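Local coordinates for glutamate receptor kainate-like protein (PDB 4ZDM) that probably serves as a glycine-activated ion channel subunit of the ionotropic glutamate receptor family, its ligand-binding domain binding glycine, at residues Gly39-Ile44 and Val92-Asn97; Glu43-Met48 and Phe54-Ile59; Gly13-Met18 and Asn77-Asp82. One frame throughout, in Å; residues are numbered along the deposited sequence. Where two conformers were deposited one is given.

Contact 1: Gly39-Ile44 and Val92-Asn97; sequences GVNVEI and VVALSN. With GLY (glycine), chain B.
The flat carboxamide of Asn41 meets Val92 O almost in its own plane, the oxygen lying only 6° out of it. One N-H is therefore aimed at the carbonyl, and the bond from Asn41 ND2 to Val92 O is short (2.8 Å) and nearly straight at hydrogen (168°), though the donor is tilted from the carbonyl plane. The same ND2 passes 3.2 Å from Val93 C and 3.3 Å from Ala94 N, the latter a pair of donors and no bond. With CG anti to the carbonyl carbon (chi1 -67°), the amide is carried off the helix toward the strand, which brings ND2 to Val92 O. The buried oxygen is thus satisfied just where the chain turns its corner at Val93, which opens the inverse gamma turn centred on Ala94. In the bound glycine the ammonium N donates to Ala94 O (2.7 Å), and Ser96 N donates to OXT (2.9 Å); Glu191, Arg101 and Asn148 complete the site. The Asn41 bond joins the first turn of helix 40-52 to the chain just ahead of these pocket residues, consistent with an indirect, second-shell place. Leu247 of helix 243-254 packs on Val40 and Ile44, while Phe219 of strand 205-221 touches Ile44 and Val92.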
ATOM      1  N   GLY A  39     -16.292  13.610  -9.073  1.00 12.03           N
ATOM      2  CA  GLY A  39     -16.795  12.626 -10.008  1.00 12.10           C
ATOM      3  C   GLY A  39     -17.705  11.612  -9.340  1.00 10.71           C
ATOM      4  O   GLY A  39     -17.720  11.441  -8.131  1.00 10.49           O
ATOM      5  N   VAL A  40     -18.474  10.932 -10.160  1.00  9.79           N
ATOM      6  CA  VAL A  40     -19.424   9.921  -9.694  1.00  9.66           C
ATOM      7  C   VAL A  40     -18.744   8.913  -8.795  1.00  9.44           C
ATOM      8  O   VAL A  40     -19.212   8.585  -7.686  1.00  9.58           O
ATOM      9  CB  VAL A  40     -20.086   9.199 -10.896  1.00  9.81           C
ATOM     10  CG1 VAL A  40     -20.912   8.011 -10.418  1.00 11.18           C
ATOM     11  CG2 VAL A  40     -20.921  10.158 -11.713  1.00 11.66           C
ATOM     12  N   ASN A  41     -17.631   8.394  -9.257  1.00  8.73           N
ATOM     13  CA  ASN A  41     -16.999   7.278  -8.554  1.00  8.15           C
ATOM     14  C   ASN A  41     -16.243   7.757  -7.308  1.00  8.89           C
ATOM     15  O   ASN A  41     -16.097   6.997  -6.348  1.00  8.88           O
ATOM     16  CB  ASN A  41     -16.036   6.526  -9.464  1.00  8.68           C
ATOM     17  CG  ASN A  41     -16.712   5.793 -10.588  1.00  8.96           C
ATOM     18  OD1 ASN A  41     -17.815   6.147 -11.027  1.00 12.21           O
ATOM     19  ND2 ASN A  41     -16.021   4.798 -11.137  1.00  9.81           N
ATOM     20  N   VAL A  42     -15.745   9.009  -7.326  1.00  8.82           N
ATOM     21  CA  VAL A  42     -15.120   9.609  -6.170  1.00  8.58           C
ATOM     22  C   VAL A  42     -16.153   9.710  -5.061  1.00  9.28           C
ATOM     23  O   VAL A  42     -15.865   9.397  -3.915  1.00  9.92           O
ATOM     24  CB  VAL A  42     -14.512  10.985  -6.564  1.00  9.70           C
ATOM     25  CG1 VAL A  42     -13.984  11.696  -5.357  1.00 10.72           C
ATOM     26  CG2 VAL A  42     -13.431  10.750  -7.604  1.00 11.21           C
ATOM     27  N   GLU A  43     -17.374  10.138  -5.415  1.00  9.48           N
ATOM     28  CA  GLU A  43     -18.421  10.195  -4.415  1.00  9.77           C
ATOM     29  C   GLU A  43     -18.874   8.806  -3.946  1.00 10.48           C
ATOM     30  O   GLU A  43     -19.093   8.572  -2.738  1.00 11.97           O
ATOM     31  CB  GLU A  43     -19.626  11.001  -4.932  1.00 13.92           C
ATOM     32  CG  GLU A  43     -19.235  12.458  -5.160  1.00 13.83           C
ATOM     33  CD  GLU A  43     -20.434  13.405  -5.266  1.00 17.10           C
ATOM     34  OE1 GLU A  43     -20.355  14.258  -6.164  1.00 18.76           O
ATOM     35  OE2 GLU A  43     -21.349  13.291  -4.413  1.00 21.05           O
ATOM     36  N   ILE A  44     -18.942   7.832  -4.850  1.00  9.42           N
ATOM     37  CA  ILE A  44     -19.250   6.465  -4.445  1.00  8.76           C
ATOM     38  C   ILE A  44     -18.234   5.966  -3.421  1.00  9.99           C
ATOM     39  O   ILE A  44     -18.573   5.371  -2.400  1.00  9.49           O
ATOM     40  CB  ILE A  44     -19.323   5.510  -5.649  1.00  8.80           C
ATOM     41  CG1 ILE A  44     -20.549   5.818  -6.488  1.00 10.65           C
ATOM     42  CG2 ILE A  44     -19.303   4.027  -5.223  1.00  8.72           C
ATOM     43  CD1 ILE A  44     -20.629   5.032  -7.786  1.00 13.82           C
ATOM     44  N   VAL A  92     -11.105   1.643  -8.943  1.00  6.46           N
ATOM     45  CA  VAL A  92     -12.382   2.361  -8.762  1.00  6.39           C
ATOM     46  C   VAL A  92     -12.731   3.302  -9.895  1.00  7.36           C
ATOM     47  O   VAL A  92     -13.641   4.130  -9.719  1.00  7.73           O
ATOM     48  CB  VAL A  92     -12.403   3.073  -7.385  1.00  6.27           C
ATOM     49  CG1 VAL A  92     -12.239   2.039  -6.245  1.00  7.80           C
ATOM     50  CG2 VAL A  92     -11.378   4.183  -7.291  1.00  7.48           C
ATOM     51  N   VAL A  93     -12.142   3.122 -11.064  1.00  7.48           N
ATOM     52  CA  VAL A  93     -12.721   3.639 -12.305  1.00  7.63           C
ATOM     53  C   VAL A  93     -13.979   2.842 -12.607  1.00  7.50           C
ATOM     54  O   VAL A  93     -14.289   1.861 -11.899  1.00  8.41           O
ATOM     55  CB  VAL A  93     -11.764   3.567 -13.472  1.00  7.36           C
ATOM     56  CG1 VAL A  93     -10.460   4.374 -13.180  1.00  9.66           C
ATOM     57  CG2 VAL A  93     -11.414   2.138 -13.899  1.00  7.78           C
ATOM     58  N   ALA A  94     -14.694   3.219 -13.666  1.00  8.20           N
ATOM     59  CA  ALA A  94     -15.737   2.373 -14.211  1.00  7.21           C
ATOM     60  C   ALA A  94     -15.034   1.362 -15.076  1.00  7.33           C
ATOM     61  O   ALA A  94     -14.723   1.557 -16.267  1.00  9.19           O
ATOM     62  CB  ALA A  94     -16.759   3.213 -14.997  1.00  8.75           C
ATOM     63  N   LEU A  95     -14.681   0.255 -14.417  1.00  6.96           N
ATOM     64  CA  LEU A  95     -13.859  -0.767 -15.062  1.00  7.19           C
ATOM     65  C   LEU A  95     -14.741  -1.782 -15.744  1.00  6.49           C
ATOM     66  O   LEU A  95     -15.595  -2.433 -15.117  1.00  7.04           O
ATOM     67  CB  LEU A  95     -12.950  -1.465 -14.048  1.00  7.36           C
ATOM     68  CG  LEU A  95     -11.820  -2.281 -14.643  1.00  6.81           C
ATOM     69  CD1 LEU A  95     -10.766  -1.410 -15.315  1.00  9.15           C
ATOM     70  CD2 LEU A  95     -11.182  -3.184 -13.594  1.00  8.62           C
ATOM     71  N   SER A  96     -14.580  -1.913 -17.056  1.00  6.84           N
ATOM     72  CA  SER A  96     -15.423  -2.789 -17.820  1.00  5.51           C
ATOM     73  C   SER A  96     -15.083  -4.246 -17.575  1.00  7.70           C
ATOM     74  O   SER A  96     -13.926  -4.690 -17.677  1.00  8.64           O
ATOM     75  CB  SER A  96     -15.276  -2.466 -19.300  1.00  8.82           C
ATOM     76  OG  SER A  96     -15.493  -1.074 -19.434  1.00 10.53           O
ATOM     77  N   ASN A  97     -16.141  -5.030 -17.303  1.00  7.92           N
ATOM     78  CA  ASN A  97     -16.033  -6.448 -17.045  1.00  8.68           C
ATOM     79  C   ASN A  97     -16.069  -7.166 -18.369  1.00 10.85           C
ATOM     80  O   ASN A  97     -17.073  -7.156 -19.076  1.00 11.84           O
ATOM     81  CB  ASN A  97     -17.188  -6.855 -16.126  1.00  8.83           C
ATOM     82  CG  ASN A  97     -17.180  -8.288 -15.744  1.00 11.65           C
ATOM     83  OD1 ASN A  97     -16.570  -9.126 -16.414  1.00 13.45           O
ATOM     84  ND2 ASN A  97     -17.849  -8.582 -14.611  1.00 12.52           N
TER
HETATM   85  N   GLY B 301     -13.935   1.837 -18.862  1.00 13.76           N
HETATM   86  CA  GLY B 301     -12.746   1.536 -19.701  1.00 10.93           C
HETATM   87  C   GLY B 301     -12.078   0.243 -19.388  1.00 11.46           C
HETATM   88  O   GLY B 301     -11.153  -0.190 -20.092  1.00 10.01           O
HETATM   89  OXT GLY B 301     -12.440  -0.438 -18.380  1.00  9.68           O

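Contact 2: Glu43-Met48 and Phe54-Ile59; sequences EIVSMM and FTYNFI. With SO4 (sulfate ion), chain D.
Helix-on-strand packing joins Val45, Ser46 and Met48 of helix 40-52 to aromatic residues of strand 54-59, the strand that directly follows; together with strand 8-13, parallel to 54-59, they form a beta-alpha-beta unit. The two segments run roughly antiparallel (151°), their axes 9.5 Å apart. Val45 CG1 makes a CH-pi contact over one face of the Tyr56 ring, 3.8 Å from the centroid and 24° off the normal. Val45 CG1 also lies at the edge of the Phe58 ring, 4.4 Å from Phe58 CE1, so one methyl serves the face of one ring and the edge of another. A chi1 of 66° puts Tyr56 CG between backbone N and carbonyl carbon and swings the ring to the helix, where Tyr56 OH lies 3.5 Å from Ser46 CA. At the far end Met48 CG is 4.0 Å from Phe54 CE2, and Met48 SD faces the edge of that ring, a Met-aromatic contact. Putting a serine in place of Tyr56 would probably leave Val45 CG1 without the ring face beneath it and open a gap beside Ser46. Leu12 of strand 8-13 touches Val45 and Tyr56, Leu10 backs Phe54, and Phe234 of helix 228-240 covers Met48.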
ATOM      1  N   GLU A  43     -17.374  10.138  -5.415  1.00  9.48           N
ATOM      2  CA  GLU A  43     -18.421  10.195  -4.415  1.00  9.77           C
ATOM      3  C   GLU A  43     -18.874   8.806  -3.946  1.00 10.48           C
ATOM      4  O   GLU A  43     -19.093   8.572  -2.738  1.00 11.97           O
ATOM      5  CB  GLU A  43     -19.626  11.001  -4.932  1.00 13.92           C
ATOM      6  CG  GLU A  43     -19.235  12.458  -5.160  1.00 13.83           C
ATOM      7  CD  GLU A  43     -20.434  13.405  -5.266  1.00 17.10           C
ATOM      8  OE1 GLU A  43     -20.355  14.258  -6.164  1.00 18.76           O
ATOM      9  OE2 GLU A  43     -21.349  13.291  -4.413  1.00 21.05           O
ATOM     10  N   ILE A  44     -18.942   7.832  -4.850  1.00  9.42           N
ATOM     11  CA  ILE A  44     -19.250   6.465  -4.445  1.00  8.76           C
ATOM     12  C   ILE A  44     -18.234   5.966  -3.421  1.00  9.99           C
ATOM     13  O   ILE A  44     -18.573   5.371  -2.400  1.00  9.49           O
ATOM     14  CB  ILE A  44     -19.323   5.510  -5.649  1.00  8.80           C
ATOM     15  CG1 ILE A  44     -20.549   5.818  -6.488  1.00 10.65           C
ATOM     16  CG2 ILE A  44     -19.303   4.027  -5.223  1.00  8.72           C
ATOM     17  CD1 ILE A  44     -20.629   5.032  -7.786  1.00 13.82           C
ATOM     18  N   VAL A  45     -16.960   6.175  -3.704  1.00  8.76           N
ATOM     19  CA  VAL A  45     -15.917   5.718  -2.806  1.00  8.29           C
ATOM     20  C   VAL A  45     -15.987   6.421  -1.446  1.00  8.52           C
ATOM     21  O   VAL A  45     -15.741   5.776  -0.419  1.00  9.61           O
ATOM     22  CB  VAL A  45     -14.512   5.883  -3.467  1.00  9.43           C
ATOM     23  CG1 VAL A  45     -13.387   5.754  -2.454  1.00 13.28           C
ATOM     24  CG2 VAL A  45     -14.352   4.860  -4.604  1.00  9.93           C
ATOM     25  N   SER A  46     -16.238   7.725  -1.433  1.00  8.21           N
ATOM     26  CA  SER A  46     -16.377   8.418  -0.165  1.00  9.43           C
ATOM     27  C   SER A  46     -17.486   7.817   0.684  1.00 10.21           C
ATOM     28  O   SER A  46     -17.278   7.549   1.881  1.00 11.31           O
ATOM     29  CB  SER A  46     -16.599   9.881  -0.434  1.00 12.90           C
ATOM     30  OG  SER A  46     -16.812  10.551   0.800  1.00 20.26           O
ATOM     31  N   MET A  47     -18.640   7.562   0.090  0.50 10.39           N
ATOM     32  CA  MET A  47     -19.725   6.954   0.836  0.50 10.47           C
ATOM     33  C   MET A  47     -19.392   5.528   1.266  0.50 10.99           C
ATOM     34  O   MET A  47     -19.733   5.093   2.367  0.50 10.22           O
ATOM     35  CB  MET A  47     -21.013   6.977   0.000  0.50 12.37           C
ATOM     36  CG  MET A  47     -21.520   8.341  -0.309  0.50 18.54           C
ATOM     37  SD  MET A  47     -23.113   8.286  -1.176  0.50 23.45           S
ATOM     38  CE  MET A  47     -22.849   6.871  -2.273  0.50 29.30           C
ATOM     39  N   MET A  48     -18.713   4.786   0.395  1.00  9.61           N
ATOM     40  CA  MET A  48     -18.325   3.421   0.729  1.00  8.21           C
ATOM     41  C   MET A  48     -17.352   3.379   1.893  1.00  9.93           C
ATOM     42  O   MET A  48     -17.462   2.519   2.758  1.00 10.16           O
ATOM     43  CB  MET A  48     -17.724   2.766  -0.527  1.00  9.27           C
ATOM     44  CG  MET A  48     -17.440   1.308  -0.381  1.00  8.37           C
ATOM     45  SD  MET A  48     -16.592   0.581  -1.796  1.00 13.35           S
ATOM     46  CE  MET A  48     -17.920   0.445  -2.954  1.00 17.45           C
ATOM     47  N   PHE A  54     -13.055   2.176   6.130  1.00  8.93           N
ATOM     48  CA  PHE A  54     -11.683   2.080   5.639  1.00  7.93           C
ATOM     49  C   PHE A  54     -11.155   3.456   5.313  1.00 10.25           C
ATOM     50  O   PHE A  54     -11.933   4.385   5.029  1.00 10.89           O
ATOM     51  CB  PHE A  54     -11.503   1.153   4.406  1.00  9.87           C
ATOM     52  CG  PHE A  54     -12.207   1.562   3.152  1.00  8.92           C
ATOM     53  CD1 PHE A  54     -11.694   2.493   2.299  1.00  9.99           C
ATOM     54  CD2 PHE A  54     -13.376   0.937   2.806  1.00 10.25           C
ATOM     55  CE1 PHE A  54     -12.315   2.816   1.089  1.00 10.14           C
ATOM     56  CE2 PHE A  54     -13.984   1.204   1.597  1.00 11.03           C
ATOM     57  CZ  PHE A  54     -13.476   2.154   0.745  1.00 11.38           C
ATOM     58  N   THR A  55      -9.833   3.610   5.413  1.00  9.23           N
ATOM     59  CA  THR A  55      -9.163   4.797   4.949  1.00  7.97           C
ATOM     60  C   THR A  55      -8.569   4.498   3.570  1.00  8.36           C
ATOM     61  O   THR A  55      -8.382   3.313   3.212  1.00  8.91           O
ATOM     62  CB  THR A  55      -8.061   5.285   5.886  1.00  9.67           C
ATOM     63  OG1 THR A  55      -7.071   4.292   6.032  1.00 12.13           O
ATOM     64  CG2 THR A  55      -8.622   5.646   7.229  1.00 12.60           C
ATOM     65  N   TYR A  56      -8.266   5.520   2.765  1.00  9.32           N
ATOM     66  CA  TYR A  56      -7.808   5.300   1.418  1.00  8.61           C
ATOM     67  C   TYR A  56      -7.099   6.482   0.819  1.00  9.41           C
ATOM     68  O   TYR A  56      -7.302   7.657   1.241  1.00 10.35           O
ATOM     69  CB  TYR A  56      -8.980   4.913   0.511  1.00  8.62           C
ATOM     70  CG  TYR A  56      -9.991   6.010   0.324  1.00  7.88           C
ATOM     71  CD1 TYR A  56     -10.960   6.238   1.307  1.00  8.73           C
ATOM     72  CD2 TYR A  56     -10.021   6.762  -0.833  1.00  7.83           C
ATOM     73  CE1 TYR A  56     -11.921   7.267   1.151  1.00 10.22           C
ATOM     74  CE2 TYR A  56     -10.980   7.766  -0.998  1.00  9.87           C
ATOM     75  CZ  TYR A  56     -11.901   7.990  -0.016  1.00 10.02           C
ATOM     76  OH  TYR A  56     -12.878   8.983  -0.146  1.00 13.70           O
ATOM     77  N   ASN A  57      -6.243   6.171  -0.153  1.00  9.15           N
ATOM     78  CA  ASN A  57      -5.695   7.128  -1.077  1.00  8.30           C
ATOM     79  C   ASN A  57      -5.803   6.598  -2.477  1.00  9.27           C
ATOM     80  O   ASN A  57      -6.125   5.392  -2.676  1.00  9.62           O
ATOM     81  CB  ASN A  57      -4.242   7.473  -0.759  1.00 11.28           C
ATOM     82  CG  ASN A  57      -4.145   8.311   0.495  1.00 18.38           C
ATOM     83  OD1 ASN A  57      -4.706   9.399   0.568  1.00 16.14           O
ATOM     84  ND2 ASN A  57      -3.546   7.759   1.551  1.00 21.20           N
ATOM     85  N   PHE A  58      -5.578   7.453  -3.458  1.00  8.33           N
ATOM     86  CA  PHE A  58      -5.673   7.077  -4.846  1.00  8.54           C
ATOM     87  C   PHE A  58      -4.316   6.890  -5.455  1.00 10.65           C
ATOM     88  O   PHE A  58      -3.361   7.641  -5.129  1.00 12.92           O
ATOM     89  CB  PHE A  58      -6.398   8.186  -5.644  1.00  7.82           C
ATOM     90  CG  PHE A  58      -7.857   8.362  -5.348  1.00  9.45           C
ATOM     91  CD1 PHE A  58      -8.649   7.358  -4.827  1.00  9.93           C
ATOM     92  CD2 PHE A  58      -8.506   9.575  -5.649  1.00  9.85           C
ATOM     93  CE1 PHE A  58      -9.986   7.541  -4.611  1.00  9.24           C
ATOM     94  CE2 PHE A  58      -9.833   9.740  -5.420  1.00 10.17           C
ATOM     95  CZ  PHE A  58     -10.587   8.746  -4.883  1.00  9.63           C
ATOM     96  N   ILE A  59      -4.146   5.975  -6.401  1.00  8.64           N
ATOM     97  CA  ILE A  59      -2.893   5.788  -7.094  1.00  8.12           C
ATOM     98  C   ILE A  59      -3.219   5.694  -8.563  1.00 10.02           C
ATOM     99  O   ILE A  59      -4.069   4.890  -8.986  1.00  9.63           O
ATOM    100  CB  ILE A  59      -2.120   4.523  -6.640  1.00  9.47           C
ATOM    101  CG1 ILE A  59      -1.657   4.705  -5.168  1.00 12.66           C
ATOM    102  CG2 ILE A  59      -0.940   4.237  -7.605  1.00 12.58           C
ATOM    103  CD1 ILE A  59      -0.784   3.607  -4.660  1.00 14.62           C
TER
HETATM  104  S   SO4 D 303      -0.630   5.721   0.769  1.00 13.74           S
HETATM  105  O1  SO4 D 303      -0.423   6.782  -0.276  1.00 15.24           O
HETATM  106  O2  SO4 D 303       0.346   4.634   0.519  1.00 13.38           O
HETATM  107  O3  SO4 D 303      -2.025   5.189   0.598  1.00 14.31           O
HETATM  108  O4  SO4 D 303      -0.463   6.240   2.131  1.00 15.94           O

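Contact 3: Gly13-Met18 and Asn77-Asp82; sequences GIIPEM and NGLIRD
With chi1 of Leu79 at -66° and that of Ile15 at -69°, CG of the leucine and CG1 of the isoleucine each stand beside their own backbone N, and the forked end of Leu79 meets the CG1-CD1 arm of Ile15 at an oblique crossing. Ile15 CD1 is 3.7 Å from Leu79 CD1 and 3.8 Å from Leu79 CG, so the methyl of Ile15 lies against both the CD1 methyl and the branch carbon of the leucine. The other methyl of the leucine takes a different surface: Leu79 CD2 rests on the peptide link between Gly13 and Ile14, 3.6 Å from Gly13 C and equally far from Ile14 N. Gly13 allows this closeness, because a beta carbon there would be tight against CD2. Leu79 thus sets one branch on side chain and one on backbone. The contact is buried packing between helix 78-84 and the chain leaving strand 8-13, with the Leu79 side chain about 7 Å from the bound glycine. Farther along the loop, Glu17 forms a salt bridge with Arg147 of the ligand pocket. Gly13 lies on strand 8-13, which runs parallel to strand 90-92; it shares a backbone hydrogen bond with Met90, and Ile91 of strand 90-92 touches Leu79.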
ATOM      1  N   GLY A  13      -7.089   2.367  -7.224  1.00  7.72           N
ATOM      2  CA  GLY A  13      -6.572   2.711  -8.521  1.00  6.84           C
ATOM      3  C   GLY A  13      -7.521   3.595  -9.316  1.00  6.22           C
ATOM      4  O   GLY A  13      -8.701   3.287  -9.443  1.00  7.42           O
ATOM      5  N   ILE A  14      -6.995   4.694  -9.867  1.00  7.29           N
ATOM      6  CA  ILE A  14      -7.781   5.674 -10.622  1.00  8.03           C
ATOM      7  C   ILE A  14      -7.067   6.052 -11.913  1.00  8.87           C
ATOM      8  O   ILE A  14      -5.837   6.028 -11.989  1.00  9.51           O
ATOM      9  CB  ILE A  14      -8.054   6.975  -9.824  1.00  9.25           C
ATOM     10  CG1 ILE A  14      -6.783   7.725  -9.511  1.00  8.24           C
ATOM     11  CG2 ILE A  14      -8.769   6.642  -8.538  1.00  8.87           C
ATOM     12  CD1 ILE A  14      -7.041   9.208  -9.127  1.00 11.34           C
ATOM     13  N   ILE A  15      -7.870   6.468 -12.898  1.00  8.44           N
ATOM     14  CA  ILE A  15      -7.463   7.232 -14.072  1.00  9.19           C
ATOM     15  C   ILE A  15      -8.498   8.312 -14.213  1.00  9.42           C
ATOM     16  O   ILE A  15      -9.667   8.033 -14.321  1.00  9.88           O
ATOM     17  CB  ILE A  15      -7.394   6.389 -15.349  1.00  9.55           C
ATOM     18  CG1 ILE A  15      -6.241   5.386 -15.271  1.00 14.18           C
ATOM     19  CG2 ILE A  15      -7.202   7.298 -16.582  1.00 11.53           C
ATOM     20  CD1 ILE A  15      -6.185   4.426 -16.391  1.00 14.42           C
ATOM     21  N   PRO A  16      -8.099   9.582 -14.339  1.00  8.52           N
ATOM     22  CA  PRO A  16      -9.081  10.628 -14.603  1.00  9.34           C
ATOM     23  C   PRO A  16      -9.807  10.394 -15.920  1.00  9.00           C
ATOM     24  O   PRO A  16      -9.173  10.190 -16.976  1.00 12.66           O
ATOM     25  CB  PRO A  16      -8.221  11.888 -14.671  1.00 11.00           C
ATOM     26  CG  PRO A  16      -7.112  11.616 -13.717  1.00 12.63           C
ATOM     27  CD  PRO A  16      -6.775  10.168 -14.045  1.00 11.57           C
ATOM     28  N   GLU A  17     -11.132  10.477 -15.842  1.00 10.05           N
ATOM     29  CA  GLU A  17     -12.044  10.396 -16.983  1.00  9.01           C
ATOM     30  C   GLU A  17     -13.402  10.753 -16.468  1.00 10.72           C
ATOM     31  O   GLU A  17     -14.023   9.973 -15.725  1.00 10.40           O
ATOM     32  CB  GLU A  17     -12.056   9.021 -17.632  1.00 10.99           C
ATOM     33  CG  GLU A  17     -12.890   8.998 -18.890  1.00 12.86           C
ATOM     34  CD  GLU A  17     -12.927   7.616 -19.521  1.00 17.75           C
ATOM     35  OE1 GLU A  17     -11.820   7.080 -19.711  1.00 26.39           O
ATOM     36  OE2 GLU A  17     -14.040   7.145 -19.855  1.00 15.50           O
ATOM     37  N   MET A  18     -13.923  11.916 -16.830  1.00 10.69           N
ATOM     38  CA  MET A  18     -15.260  12.284 -16.452  1.00  9.41           C
ATOM     39  C   MET A  18     -16.280  11.506 -17.239  1.00 11.21           C
ATOM     40  O   MET A  18     -16.021  11.104 -18.365  1.00 12.65           O
ATOM     41  CB  MET A  18     -15.405  13.795 -16.635  1.00 12.26           C
ATOM     42  CG  MET A  18     -14.652  14.607 -15.566  1.00 13.09           C
ATOM     43  SD  MET A  18     -15.248  14.357 -13.887  1.00 15.20           S
ATOM     44  CE  MET A  18     -16.672  15.452 -13.895  1.00 16.89           C
ATOM     45  N   ASN A  77      -0.948  -4.419 -18.087  1.00 12.12           N
ATOM     46  CA  ASN A  77      -0.450  -3.076 -17.828  1.00 12.24           C
ATOM     47  C   ASN A  77      -1.529  -2.254 -17.118  1.00 10.82           C
ATOM     48  O   ASN A  77      -2.539  -2.831 -16.653  1.00 11.06           O
ATOM     49  CB  ASN A  77      -0.013  -2.407 -19.159  1.00 12.27           C
ATOM     50  CG  ASN A  77      -1.132  -2.292 -20.145  1.00 14.00           C
ATOM     51  OD1 ASN A  77      -2.292  -2.229 -19.770  1.00 14.47           O
ATOM     52  ND2 ASN A  77      -0.798  -2.278 -21.451  1.00 14.17           N
ATOM     53  N   GLY A  78      -1.290  -0.968 -16.913  1.00 12.25           N
ATOM     54  CA  GLY A  78      -2.321  -0.077 -16.426  1.00 11.03           C
ATOM     55  C   GLY A  78      -2.798  -0.358 -15.021  1.00 11.48           C
ATOM     56  O   GLY A  78      -2.055  -0.834 -14.133  1.00 11.93           O
ATOM     57  N   LEU A  79      -4.068  -0.059 -14.799  1.00  8.97           N
ATOM     58  CA  LEU A  79      -4.672  -0.241 -13.492  1.00  7.93           C
ATOM     59  C   LEU A  79      -4.620  -1.696 -13.045  1.00  9.70           C
ATOM     60  O   LEU A  79      -4.440  -2.000 -11.878  1.00  8.00           O
ATOM     61  CB  LEU A  79      -6.123   0.185 -13.519  1.00  9.12           C
ATOM     62  CG  LEU A  79      -6.396   1.674 -13.743  1.00  8.25           C
ATOM     63  CD1 LEU A  79      -7.824   1.931 -14.246  1.00  9.25           C
ATOM     64  CD2 LEU A  79      -6.169   2.407 -12.463  1.00  9.37           C
ATOM     65  N   ILE A  80      -4.828  -2.606 -13.987  1.00  8.03           N
ATOM     66  CA  ILE A  80      -4.873  -4.032 -13.649  1.00  9.58           C
ATOM     67  C   ILE A  80      -3.505  -4.516 -13.222  1.00  8.55           C
ATOM     68  O   ILE A  80      -3.435  -5.291 -12.246  1.00  8.80           O
ATOM     69  CB  ILE A  80      -5.496  -4.828 -14.816  1.00  8.92           C
ATOM     70  CG1 ILE A  80      -6.944  -4.339 -15.026  1.00 12.29           C
ATOM     71  CG2 ILE A  80      -5.450  -6.344 -14.558  1.00 10.66           C
ATOM     72  CD1 ILE A  80      -7.692  -4.980 -16.123  1.00 11.56           C
ATOM     73  N   ARG A  81      -2.426  -4.076 -13.861  0.56 10.09           N
ATOM     74  CA  ARG A  81      -1.106  -4.485 -13.386  0.56  8.44           C
ATOM     75  C   ARG A  81      -0.814  -3.938 -11.968  0.56 10.07           C
ATOM     76  O   ARG A  81      -0.254  -4.646 -11.125  0.56  9.66           O
ATOM     77  CB  ARG A  81      -0.036  -4.035 -14.390  0.56 11.19           C
ATOM     78  CG  ARG A  81       1.383  -4.392 -13.977  0.56 17.89           C
ATOM     79  CD  ARG A  81       1.538  -5.878 -13.734  0.56 22.59           C
ATOM     80  NE  ARG A  81       2.939  -6.281 -13.656  0.56 26.40           N
ATOM     81  CZ  ARG A  81       3.706  -6.560 -14.707  0.56 32.00           C
ATOM     82  NH1 ARG A  81       3.228  -6.480 -15.943  0.56 26.48           N
ATOM     83  NH2 ARG A  81       4.961  -6.917 -14.518  0.56 27.68           N
ATOM     84  N   ASP A  82      -1.249  -2.721 -11.655  1.00  9.04           N
ATOM     85  CA  ASP A  82      -1.026  -2.189 -10.315  1.00  9.10           C
ATOM     86  C   ASP A  82      -1.791  -3.013  -9.283  1.00  9.93           C
ATOM     87  O   ASP A  82      -1.322  -3.246  -8.161  1.00  8.91           O
ATOM     88  CB  ASP A  82      -1.444  -0.714 -10.209  1.00  8.29           C
ATOM     89  CG  ASP A  82      -0.368   0.250 -10.665  1.00 12.97           C
ATOM     90  OD1 ASP A  82       0.698  -0.195 -11.195  1.00 17.28           O
ATOM     91  OD2 ASP A  82      -0.648   1.498 -10.554  1.00 13.81           O
TER

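Val92 and Val93 tie the three contacts together. In contact 1 they form the corner leading to the glycine-binding residues; Val92 CB also packs 3.8 Å from Val45 CG2 of contact 2, and Val93 CG2 lies 3.6 Å from Leu79 CD1 of contact 3. Val92 N is probably hydrogen-bonded to Gly13 O at 3.0 Å, joining neighbouring strands. On the other flank, Ile14 N probably bonds to Ile59 O at 3.1 Å, bringing strand 54-59 of contact 2 beside the loop of contact 3. Contacts 1 and 2 share helix 40-52, with centres about 10 Å apart. Contact 1 supplies Ala94, Leu95 and Ser96 to the glycine pocket; contact 3, its centre about 11 Å from that of contact 1, lies near the same site.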